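Local atomic coordinates of uncharacterized protein (Bacteroides vulgatus, PDB entry 4QB7), a protein that probably forms part of the tip of fimbriae, the surface filaments through which the bacterium adheres and builds biofilms. Residues A[13-19]-A[158-164]; A[89-94]-A[148-152]; A[63-67]-A[78-83]. All coordinates share one frame; numbering follows the deposited sequence.

Contact 1 of 3, residues A[13-19]-A[158-164]; sequences TIGLDVY and GTVQFKF. With SO4 (sulfate ion), chain M.
Residues 15-18 and 159-162 pair as parallel neighbours in the mixed sheet of this fimbrillin-like protein, with G15 beside T159 and V18 beside F162. The backbone bonds weave between the strands: G15 N donates to G158 O, V160 N to G15 O (2.8 Å), D17 N to V160 O, F162 N to D17 O, and Y19 N to F162 O (2.8 Å).

On the apolar face I14 CG2 meets V160 CG2 at 3.8 Å, the two side chains pointing the same way. L16 brings CD2 in the ring plane to the CE2 edge of F162, while V18 CG1 reaches the edge of F164 at CD2 (3.7 Å). F40 meets both phenylalanine rings edge-to-face from strand 40-47.

The face of T159, D17 and Q161 is polar. D17 and Q161 lie side by side, both with CG anti to the backbone N (chi1 -176° and -172°), which brings NE2 of Q161 to OD2 of D17 for a weak bond of 3.4 Å. The same NE2 makes another weak bond to a sulfate oxygen. Past the strand ends, K163 lays CE over the Y19 ring, 4.1 Å from its centroid, with NZ in an off-centre cation-pi contact.

Segment 13-19 falls in a predicted propeptide. It is held mainly by main-chain bonds and apolar contacts, so if the predicted cleavage occurs, the edge of 159-162 could probably be taken by another strand.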
loop_
_atom_site.group_PDB
_atom_site.type_symbol
_atom_site.label_atom_id
_atom_site.label_comp_id
_atom_site.label_asym_id
_atom_site.label_seq_id
_atom_site.Cartn_x
_atom_site.Cartn_y
_atom_site.Cartn_z
ATOM N N THR A 13 15.558 -31.669 0.677
ATOM C CA THR A 13 14.334 -30.915 0.359
ATOM C C THR A 13 14.442 -29.441 0.877
ATOM O O THR A 13 15.078 -29.140 1.905
ATOM C CB THR A 13 13.037 -31.637 0.806
ATOM O OG1 THR A 13 11.903 -30.832 0.443
ATOM C CG2 THR A 13 13.013 -31.978 2.295
ATOM N N ILE A 14 13.853 -28.541 0.084
ATOM C CA ILE A 14 13.886 -27.104 0.284
ATOM C C ILE A 14 12.807 -26.728 1.267
ATOM O O ILE A 14 11.631 -27.008 1.040
ATOM C CB ILE A 14 13.764 -26.359 -1.079
ATOM C CG1 ILE A 14 14.958 -26.744 -1.982
ATOM C CG2 ILE A 14 13.661 -24.824 -0.887
ATOM C CD1 ILE A 14 14.816 -26.482 -3.363
ATOM N N GLY A 15 13.237 -26.145 2.375
ATOM C CA GLY A 15 12.354 -25.684 3.427
ATOM C C GLY A 15 12.019 -24.229 3.215
ATOM O O GLY A 15 12.790 -23.493 2.572
ATOM N N LEU A 16 10.840 -23.812 3.723
ATOM C CA LEU A 16 10.400 -22.429 3.608
ATOM C C LEU A 16 10.176 -21.843 4.962
ATOM O O LEU A 16 9.664 -22.512 5.850
ATOM C CB LEU A 16 9.103 -22.257 2.779
ATOM C CG LEU A 16 9.001 -22.884 1.404
ATOM C CD1 LEU A 16 7.660 -22.586 0.808
ATOM C CD2 LEU A 16 10.107 -22.406 0.491
ATOM N N ASP A 17 10.466 -20.558 5.087
ATOM C CA ASP A 17 10.223 -19.780 6.286
ATOM C C ASP A 17 9.965 -18.352 5.879
ATOM O O ASP A 17 10.480 -17.902 4.867
ATOM C CB ASP A 17 11.409 -19.885 7.263
ATOM C CG ASP A 17 11.196 -19.173 8.587
ATOM O OD1 ASP A 17 10.038 -19.198 9.104
ATOM O OD2 ASP A 17 12.185 -18.617 9.124
ATOM N N VAL A 18 9.132 -17.657 6.632
ATOM C CA VAL A 18 8.809 -16.250 6.415
ATOM C C VAL A 18 9.139 -15.549 7.713
ATOM O O VAL A 18 8.706 -15.983 8.784
ATOM C CB VAL A 18 7.369 -16.002 5.932
ATOM C CG1 VAL A 18 7.094 -14.516 5.734
ATOM C CG2 VAL A 18 7.085 -16.770 4.655
ATOM N N TYR A 19 9.995 -14.534 7.614
ATOM C CA TYR A 19 10.488 -13.754 8.730
ATOM C C TYR A 19 9.354 -12.945 9.322
ATOM O O TYR A 19 8.545 -12.390 8.583
ATOM C CB TYR A 19 11.647 -12.868 8.264
ATOM C CG TYR A 19 12.092 -11.805 9.239
ATOM C CD1 TYR A 19 11.453 -10.568 9.289
ATOM C CD2 TYR A 19 13.215 -11.993 10.043
ATOM C CE1 TYR A 19 11.872 -9.571 10.169
ATOM C CE2 TYR A 19 13.659 -10.995 10.911
ATOM C CZ TYR A 19 12.983 -9.783 10.972
ATOM O OH TYR A 19 13.390 -8.790 11.835
ATOM N N GLY A 158 19.239 -25.468 4.708
ATOM C CA GLY A 158 18.313 -25.902 3.664
ATOM C C GLY A 158 16.994 -25.134 3.613
ATOM O O GLY A 158 16.085 -25.521 2.870
ATOM N N THR A 159 16.865 -24.053 4.401
ATOM C CA THR A 159 15.630 -23.275 4.468
ATOM C C THR A 159 15.797 -21.906 3.825
ATOM O O THR A 159 16.748 -21.173 4.136
ATOM C CB THR A 159 15.159 -23.128 5.931
ATOM O OG1 THR A 159 14.927 -24.424 6.452
ATOM C CG2 THR A 159 13.872 -22.308 6.079
ATOM N N VAL A 160 14.824 -21.547 2.979
ATOM C CA VAL A 160 14.793 -20.242 2.341
ATOM C C VAL A 160 13.963 -19.344 3.245
ATOM O O VAL A 160 12.775 -19.602 3.441
ATOM C CB VAL A 160 14.279 -20.277 0.865
ATOM C CG1 VAL A 160 14.451 -18.925 0.203
ATOM C CG2 VAL A 160 15.007 -21.349 0.059
ATOM N N GLN A 161 14.595 -18.337 3.858
ATOM C CA GLN A 161 13.848 -17.423 4.712
ATOM C C GLN A 161 13.483 -16.158 3.940
ATOM O O GLN A 161 14.357 -15.341 3.630
ATOM C CB GLN A 161 14.604 -17.058 5.992
ATOM C CG GLN A 161 13.689 -16.254 6.925
ATOM C CD GLN A 161 14.370 -15.564 8.065
ATOM O OE1 GLN A 161 15.390 -14.885 7.903
ATOM N NE2 GLN A 161 13.753 -15.646 9.233
ATOM N N PHE A 162 12.182 -15.980 3.676
ATOM C CA PHE A 162 11.677 -14.816 2.984
ATOM C C PHE A 162 11.435 -13.709 3.990
ATOM O O PHE A 162 11.091 -13.969 5.136
ATOM C CB PHE A 162 10.409 -15.155 2.189
ATOM C CG PHE A 162 10.623 -16.215 1.133
ATOM C CD1 PHE A 162 11.123 -15.881 -0.123
ATOM C CD2 PHE A 162 10.334 -17.556 1.399
ATOM C CE1 PHE A 162 11.358 -16.869 -1.087
ATOM C CE2 PHE A 162 10.564 -18.545 0.433
ATOM C CZ PHE A 162 11.081 -18.197 -0.802
ATOM N N LYS A 163 11.658 -12.480 3.557
ATOM C CA LYS A 163 11.549 -11.226 4.294
ATOM C C LYS A 163 10.821 -10.300 3.348
ATOM O O LYS A 163 11.395 -9.885 2.348
ATOM C CB LYS A 163 12.979 -10.743 4.613
ATOM C CG LYS A 163 13.234 -10.037 5.933
ATOM C CD LYS A 163 14.592 -10.555 6.421
ATOM C CE LYS A 163 15.360 -9.659 7.363
ATOM N NZ LYS A 163 16.497 -10.409 7.990
ATOM N N PHE A 164 9.521 -10.092 3.572
ATOM C CA PHE A 164 8.687 -9.294 2.690
ATOM C C PHE A 164 8.721 -7.813 3.023
ATOM O O PHE A 164 8.646 -7.433 4.193
ATOM C CB PHE A 164 7.249 -9.802 2.744
ATOM C CG PHE A 164 7.102 -11.136 2.057
ATOM C CD1 PHE A 164 7.106 -11.226 0.667
ATOM C CD2 PHE A 164 6.937 -12.303 2.797
ATOM C CE1 PHE A 164 6.966 -12.459 0.031
ATOM C CE2 PHE A 164 6.823 -13.542 2.156
ATOM C CZ PHE A 164 6.823 -13.610 0.778
HETATM S S SO4 M . 15.203 -14.577 12.683
HETATM O O1 SO4 M . 15.334 -14.303 14.117
HETATM O O2 SO4 M . 16.160 -13.761 11.919
HETATM O O3 SO4 M . 15.470 -15.993 12.428
HETATM O O4 SO4 M . 13.835 -14.259 12.274
HETATM O O HOH W 1 8.454 -10.821 6.357
#

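Contact 2 of 3, residues A[89-94]-A[148-152]; sequences KKITFF and IQDQT. With SO4 (sulfate ion), chain I; SO4 (sulfate ion), chain L.
I91 and Q151 face each other as an antiparallel hydrogen-bonded pair: I91 N donates to Q151 O at 2.9 Å, and Q151 N donates to I91 O at 2.8 Å. A third main-chain bond, F93 N to I148 O (2.9 Å), grips the other end of the segment. Between them a side chain takes over. T92 OG1, set beside its own backbone N by chi1 of -77°, accepts D150 N at 2.9 Å in a nearly straight bond (169°), while T92 CG2 rests against CG of Q149.

This is a single bridge rather than a continuing strand pair. The connection between strands 141-143 and 159-178 follows strand 90-97 for only a few residues, and D150 passes the threonine with positive phi (53°). A valine in place of T92 would probably leave D150 N without its acceptor and the bridging water with one anchor fewer.

One apolar contact backs the bonds, I148 CD1 packing on F93 CB at 3.8 Å. Separately, the F93 ring turns an edge to I148 O, which lies in its plane. At the outer side K90 runs extended past D150, CD touching CB at 3.7 Å. Its NZ goes on to a sulfate oxygen (2.8 Å) and to S49 O.

Further out, one water joins T92 OG1 to D150 OD1, and that carboxylate oxygen also takes the backbone N-H of W52, from helix 52-55. A second water links F93 O with Q149 NE2. On its other edge strand 90-97 is hydrogen-bonded to strand 40-47, through K90 with T47 and T92 with Y45.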
loop_
_atom_site.group_PDB
_atom_site.type_symbol
_atom_site.label_atom_id
_atom_site.label_comp_id
_atom_site.label_asym_id
_atom_site.label_seq_id
_atom_site.Cartn_x
_atom_site.Cartn_y
_atom_site.Cartn_z
ATOM N N LYS A 89 25.638 -26.239 -7.882
ATOM C CA LYS A 89 24.687 -25.324 -8.486
ATOM C C LYS A 89 24.001 -24.502 -7.399
ATOM O O LYS A 89 23.820 -24.980 -6.269
ATOM C CB LYS A 89 23.655 -26.098 -9.315
ATOM C CG LYS A 89 24.155 -26.450 -10.695
ATOM C CD LYS A 89 23.015 -26.813 -11.633
ATOM C CE LYS A 89 22.883 -28.290 -11.890
ATOM N NZ LYS A 89 22.351 -29.001 -10.696
ATOM N N LYS A 90 23.631 -23.266 -7.747
ATOM C CA LYS A 90 22.996 -22.301 -6.850
ATOM C C LYS A 90 21.560 -22.021 -7.280
ATOM O O LYS A 90 21.229 -22.210 -8.459
ATOM C CB LYS A 90 23.817 -20.997 -6.824
ATOM C CG LYS A 90 25.182 -21.172 -6.143
ATOM C CD LYS A 90 26.047 -19.914 -6.137
ATOM C CE LYS A 90 27.337 -20.248 -5.442
ATOM N NZ LYS A 90 28.392 -19.219 -5.603
ATOM N N ILE A 91 20.696 -21.605 -6.323
ATOM C CA ILE A 91 19.303 -21.223 -6.622
ATOM C C ILE A 91 19.027 -19.835 -6.057
ATOM O O ILE A 91 19.317 -19.565 -4.890
ATOM C CB ILE A 91 18.222 -22.251 -6.153
ATOM C CG1 ILE A 91 18.537 -23.690 -6.645
ATOM C CG2 ILE A 91 16.820 -21.825 -6.637
ATOM C CD1 ILE A 91 17.795 -24.703 -5.820
ATOM N N THR A 92 18.498 -18.949 -6.909
ATOM C CA THR A 92 18.130 -17.592 -6.548
ATOM C C THR A 92 16.609 -17.527 -6.473
ATOM O O THR A 92 15.899 -17.946 -7.401
ATOM C CB THR A 92 18.751 -16.566 -7.511
ATOM O OG1 THR A 92 20.116 -16.440 -7.161
ATOM C CG2 THR A 92 18.126 -15.181 -7.382
ATOM N N PHE A 93 16.121 -16.985 -5.355
ATOM C CA PHE A 93 14.704 -16.871 -5.076
ATOM C C PHE A 93 14.258 -15.423 -5.070
ATOM O O PHE A 93 15.045 -14.513 -4.796
ATOM C CB PHE A 93 14.377 -17.539 -3.721
ATOM C CG PHE A 93 14.723 -19.012 -3.652
ATOM C CD1 PHE A 93 16.004 -19.428 -3.299
ATOM C CD2 PHE A 93 13.770 -19.985 -3.945
ATOM C CE1 PHE A 93 16.331 -20.790 -3.266
ATOM C CE2 PHE A 93 14.096 -21.343 -3.906
ATOM C CZ PHE A 93 15.371 -21.739 -3.549
ATOM N N PHE A 94 12.976 -15.234 -5.417
ATOM C CA PHE A 94 12.175 -14.008 -5.366
ATOM C C PHE A 94 10.792 -14.420 -4.899
ATOM O O PHE A 94 10.388 -15.566 -5.122
ATOM C CB PHE A 94 12.112 -13.283 -6.731
ATOM C CG PHE A 94 13.454 -12.895 -7.290
ATOM C CD1 PHE A 94 14.085 -11.724 -6.880
ATOM C CD2 PHE A 94 14.097 -13.707 -8.219
ATOM C CE1 PHE A 94 15.336 -11.374 -7.397
ATOM C CE2 PHE A 94 15.342 -13.346 -8.747
ATOM C CZ PHE A 94 15.959 -12.196 -8.316
ATOM N N ILE A 148 18.538 -14.307 -0.220
ATOM C CA ILE A 148 17.806 -15.451 -0.773
ATOM C C ILE A 148 18.275 -15.698 -2.228
ATOM O O ILE A 148 17.665 -16.479 -2.952
ATOM C CB ILE A 148 16.273 -15.415 -0.620
ATOM C CG1 ILE A 148 15.622 -14.176 -1.281
ATOM C CG2 ILE A 148 15.900 -15.576 0.850
ATOM C CD1 ILE A 148 14.136 -14.349 -1.599
ATOM N N GLN A 149 19.399 -15.067 -2.614
ATOM C CA GLN A 149 20.085 -15.245 -3.894
ATOM C C GLN A 149 21.314 -16.109 -3.690
ATOM O O GLN A 149 21.927 -16.080 -2.609
ATOM C CB GLN A 149 20.490 -13.906 -4.505
ATOM C CG GLN A 149 19.328 -12.967 -4.633
ATOM C CD GLN A 149 19.687 -11.645 -5.252
ATOM O OE1 GLN A 149 20.857 -11.333 -5.513
ATOM N NE2 GLN A 149 18.665 -10.832 -5.479
ATOM N N ASP A 150 21.677 -16.891 -4.724
ATOM C CA ASP A 150 22.847 -17.798 -4.718
ATOM C C ASP A 150 22.818 -18.745 -3.515
ATOM O O ASP A 150 23.802 -18.871 -2.776
ATOM C CB ASP A 150 24.167 -17.007 -4.752
ATOM C CG ASP A 150 24.422 -16.257 -6.033
ATOM O OD1 ASP A 150 23.892 -16.686 -7.097
ATOM O OD2 ASP A 150 25.170 -15.268 -5.987
ATOM N N GLN A 151 21.675 -19.406 -3.322
ATOM C CA GLN A 151 21.497 -20.323 -2.201
ATOM C C GLN A 151 21.879 -21.746 -2.561
ATOM O O GLN A 151 21.650 -22.208 -3.684
ATOM C CB GLN A 151 20.044 -20.288 -1.704
ATOM C CG GLN A 151 19.596 -18.901 -1.229
ATOM C CD GLN A 151 20.251 -18.514 0.078
ATOM O OE1 GLN A 151 21.199 -17.721 0.123
ATOM N NE2 GLN A 151 19.746 -19.053 1.179
ATOM N N THR A 152 22.504 -22.416 -1.601
ATOM C CA THR A 152 22.831 -23.838 -1.645
ATOM C C THR A 152 22.198 -24.462 -0.400
ATOM O O THR A 152 21.670 -23.749 0.456
ATOM C CB THR A 152 24.333 -24.112 -1.742
ATOM O OG1 THR A 152 24.980 -23.848 -0.491
ATOM C CG2 THR A 152 24.999 -23.403 -2.906
HETATM S S SO4 I . 29.105 -15.767 -6.022
HETATM O O1 SO4 I . 28.460 -15.307 -4.784
HETATM O O2 SO4 I . 29.459 -14.633 -6.870
HETATM O O3 SO4 I . 30.335 -16.472 -5.679
HETATM O O4 SO4 I . 28.170 -16.659 -6.712
HETATM S S SO4 L . 20.708 -32.217 -9.190
HETATM O O1 SO4 L . 19.958 -32.376 -7.933
HETATM O O2 SO4 L . 20.598 -30.836 -9.660
HETATM O O3 SO4 L . 22.121 -32.554 -8.972
HETATM O O4 SO4 L . 20.123 -33.109 -10.194
HETATM O O HOH W 2 21.923 -18.458 -8.281
HETATM O O HOH W 3 16.284 -12.013 -4.101
#

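Contact 3 of 3, residues A[63-67]-A[78-83]; sequences FMYNE and YTNLRF. With SO4 (sulfate ion), chain O.
Y78 turns a face to the end of M64, a selenomethionine, whose chain meets it at about a right angle: the methyl CE sits over the ring, 4.1 Å from its centroid, with SE farther above the same face in a Met-aromatic contact. A chi1 of 55° places CG between the backbone N and the carbonyl carbon and sets the ring between M64 CE and a sulfate. An oxygen of that sulfate occupies the opposite face and also accepts Y78 N at 3.2 Å, and the hydroxyl bonds to I14 O.

T79 meets E67 through solvent, its N donating to a water that in turn donates to OE2 of the carboxylate. N80 N makes a weak bond, 3.4 Å, to that same OE2, so two approaches converge on one oxygen while N80 CB packs against OE1 at 3.7 Å.

R82 makes the one hydrogen bond across the segments that is not weak. NE donates to F63 O at 2.8 Å, with that oxygen in the guanidinium plane. CD lies over the face of the F63 ring, 4.0 Å from its centroid; the guanidinium is farther above it, at most a weak attraction, and turned 82° to the ring. F83 O then comes to the ring's edge, 3.4 Å from F63 CZ.

Beyond the pair, strand 64-72 pairs antiparallel with 40-47, interrupted by a classic beta bulge (F63 and M64 facing A44) and a G1 bulge (N66 and E67 facing I42); 78-83 belongs to the loop between strands 75-77 and 90-97.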
loop_
_atom_site.group_PDB
_atom_site.type_symbol
_atom_site.label_atom_id
_atom_site.label_comp_id
_atom_site.label_asym_id
_atom_site.label_seq_id
_atom_site.Cartn_x
_atom_site.Cartn_y
_atom_site.Cartn_z
ATOM N N PHE A 63 13.410 -23.049 -12.125
ATOM C CA PHE A 63 13.306 -23.938 -10.966
ATOM C C PHE A 63 11.938 -23.858 -10.304
ATOM O O PHE A 63 11.415 -24.872 -9.873
ATOM C CB PHE A 63 14.411 -23.594 -9.965
ATOM C CG PHE A 63 14.640 -24.671 -8.947
ATOM C CD1 PHE A 63 15.341 -25.828 -9.281
ATOM C CD2 PHE A 63 14.147 -24.541 -7.653
ATOM C CE1 PHE A 63 15.533 -26.834 -8.340
ATOM C CE2 PHE A 63 14.348 -25.546 -6.711
ATOM C CZ PHE A 63 15.024 -26.688 -7.063
HETATM N N MSE A 64 11.377 -22.651 -10.182
HETATM C CA MSE A 64 10.040 -22.432 -9.630
HETATM C C MSE A 64 9.447 -21.264 -10.379
HETATM O O MSE A 64 10.134 -20.264 -10.551
HETATM C CB MSE A 64 10.065 -22.155 -8.096
HETATM C CG MSE A 64 10.320 -23.384 -7.213
HETATM SE SE MSE A 64 10.186 -22.915 -5.335
HETATM C CE MSE A 64 10.671 -24.557 -4.548
ATOM N N TYR A 65 8.204 -21.383 -10.857
ATOM C CA TYR A 65 7.535 -20.274 -11.535
ATOM C C TYR A 65 6.213 -20.058 -10.843
ATOM O O TYR A 65 5.300 -20.877 -10.992
ATOM C CB TYR A 65 7.366 -20.491 -13.064
ATOM C CG TYR A 65 6.646 -19.323 -13.703
ATOM C CD1 TYR A 65 7.308 -18.121 -13.948
ATOM C CD2 TYR A 65 5.269 -19.364 -13.922
ATOM C CE1 TYR A 65 6.622 -17.002 -14.426
ATOM C CE2 TYR A 65 4.575 -18.248 -14.393
ATOM C CZ TYR A 65 5.260 -17.078 -14.664
ATOM O OH TYR A 65 4.575 -15.991 -15.146
ATOM N N ASN A 66 6.125 -18.995 -10.039
ATOM C CA ASN A 66 4.934 -18.659 -9.263
ATOM C C ASN A 66 4.464 -19.885 -8.454
ATOM O O ASN A 66 3.289 -20.265 -8.504
ATOM C CB ASN A 66 3.817 -18.095 -10.163
ATOM C CG ASN A 66 2.694 -17.461 -9.409
ATOM O OD1 ASN A 66 2.912 -16.777 -8.419
ATOM N ND2 ASN A 66 1.467 -17.687 -9.858
ATOM N N GLU A 67 5.407 -20.521 -7.730
ATOM C CA GLU A 67 5.122 -21.675 -6.870
ATOM C C GLU A 67 4.280 -21.203 -5.700
ATOM O O GLU A 67 4.668 -20.260 -5.028
ATOM C CB GLU A 67 6.416 -22.346 -6.390
ATOM C CG GLU A 67 6.207 -23.682 -5.699
ATOM C CD GLU A 67 5.563 -24.763 -6.540
ATOM O OE1 GLU A 67 5.983 -24.951 -7.706
ATOM O OE2 GLU A 67 4.635 -25.429 -6.029
ATOM N N TYR A 78 4.634 -26.145 -0.220
ATOM C CA TYR A 78 4.351 -26.026 -1.646
ATOM C C TYR A 78 4.043 -27.446 -2.128
ATOM O O TYR A 78 4.485 -28.406 -1.487
ATOM C CB TYR A 78 5.522 -25.346 -2.399
ATOM C CG TYR A 78 6.873 -26.008 -2.207
ATOM C CD1 TYR A 78 7.664 -25.718 -1.101
ATOM C CD2 TYR A 78 7.383 -26.887 -3.157
ATOM C CE1 TYR A 78 8.910 -26.321 -0.921
ATOM C CE2 TYR A 78 8.635 -27.485 -2.996
ATOM C CZ TYR A 78 9.392 -27.206 -1.870
ATOM O OH TYR A 78 10.621 -27.798 -1.682
ATOM N N THR A 79 3.235 -27.587 -3.192
ATOM C CA THR A 79 2.797 -28.887 -3.723
ATOM C C THR A 79 3.874 -29.559 -4.612
ATOM O O THR A 79 4.208 -30.727 -4.367
ATOM C CB THR A 79 1.458 -28.752 -4.466
ATOM O OG1 THR A 79 1.617 -27.858 -5.570
ATOM C CG2 THR A 79 0.331 -28.252 -3.561
ATOM N N ASN A 80 4.414 -28.842 -5.623
ATOM C CA ASN A 80 5.427 -29.406 -6.534
ATOM C C ASN A 80 6.781 -29.469 -5.843
ATOM O O ASN A 80 7.505 -28.476 -5.856
ATOM C CB ASN A 80 5.522 -28.597 -7.844
ATOM C CG ASN A 80 4.266 -28.626 -8.668
ATOM O OD1 ASN A 80 3.476 -27.676 -8.661
ATOM N ND2 ASN A 80 4.045 -29.725 -9.380
ATOM N N LEU A 81 7.124 -30.622 -5.244
ATOM C CA LEU A 81 8.382 -30.784 -4.512
ATOM C C LEU A 81 9.642 -30.646 -5.370
ATOM O O LEU A 81 9.711 -31.080 -6.522
ATOM C CB LEU A 81 8.453 -32.079 -3.707
ATOM C CG LEU A 81 9.004 -31.860 -2.289
ATOM C CD1 LEU A 81 8.004 -31.059 -1.397
ATOM C CD2 LEU A 81 9.414 -33.172 -1.654
ATOM N N ARG A 82 10.606 -29.949 -4.780
ATOM C CA ARG A 82 11.894 -29.594 -5.331
ATOM C C ARG A 82 12.946 -29.860 -4.291
ATOM O O ARG A 82 12.683 -29.751 -3.088
ATOM C CB ARG A 82 11.920 -28.111 -5.739
ATOM C CG ARG A 82 11.035 -27.734 -6.912
ATOM C CD ARG A 82 11.642 -28.061 -8.265
ATOM N NE ARG A 82 10.786 -27.553 -9.336
ATOM C CZ ARG A 82 9.741 -28.205 -9.840
ATOM N NH1 ARG A 82 9.431 -29.422 -9.402
ATOM N NH2 ARG A 82 9.003 -27.649 -10.793
ATOM N N PHE A 83 14.152 -30.173 -4.763
ATOM C CA PHE A 83 15.280 -30.525 -3.927
ATOM C C PHE A 83 16.460 -29.654 -4.215
ATOM O O PHE A 83 16.609 -29.199 -5.347
ATOM C CB PHE A 83 15.645 -32.001 -4.190
ATOM C CG PHE A 83 14.543 -32.966 -3.811
ATOM C CD1 PHE A 83 13.505 -33.250 -4.699
ATOM C CD2 PHE A 83 14.525 -33.569 -2.561
ATOM C CE1 PHE A 83 12.458 -34.099 -4.332
ATOM C CE2 PHE A 83 13.490 -34.435 -2.204
ATOM C CZ PHE A 83 12.458 -34.684 -3.090
HETATM S S SO4 O . 7.416 -28.612 1.737
HETATM O O1 SO4 O . 6.442 -29.027 2.752
HETATM O O2 SO4 O . 8.059 -27.335 2.106
HETATM O O3 SO4 O . 8.468 -29.625 1.628
HETATM O O4 SO4 O . 6.698 -28.492 0.469
HETATM O O HOH W 4 2.215 -25.412 -4.582
#

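Overall arrangement
All three contacts reach the same mixed sheet at one end of the elongated chain. Contact 1 is the regular member, parallel strand against strand, with contacts 2 and 3 nested inside the loop it closes. Its apolar face continues into both: V160 and F162 pack on F93 and I148 of contact 2, and I14 packs on F63 and F83 of contact 3. I91 joins the latter two by touching F63. Contact 2 has the largest share of buried residues, contact 3 the smallest; the former combines main-chain bonds with a threonine acceptor, the latter relies on an arginine, a carboxylate and water. Strand 40-47 borders all three, with backbone bonds to contacts 2 and 3 and side chains against contact 1.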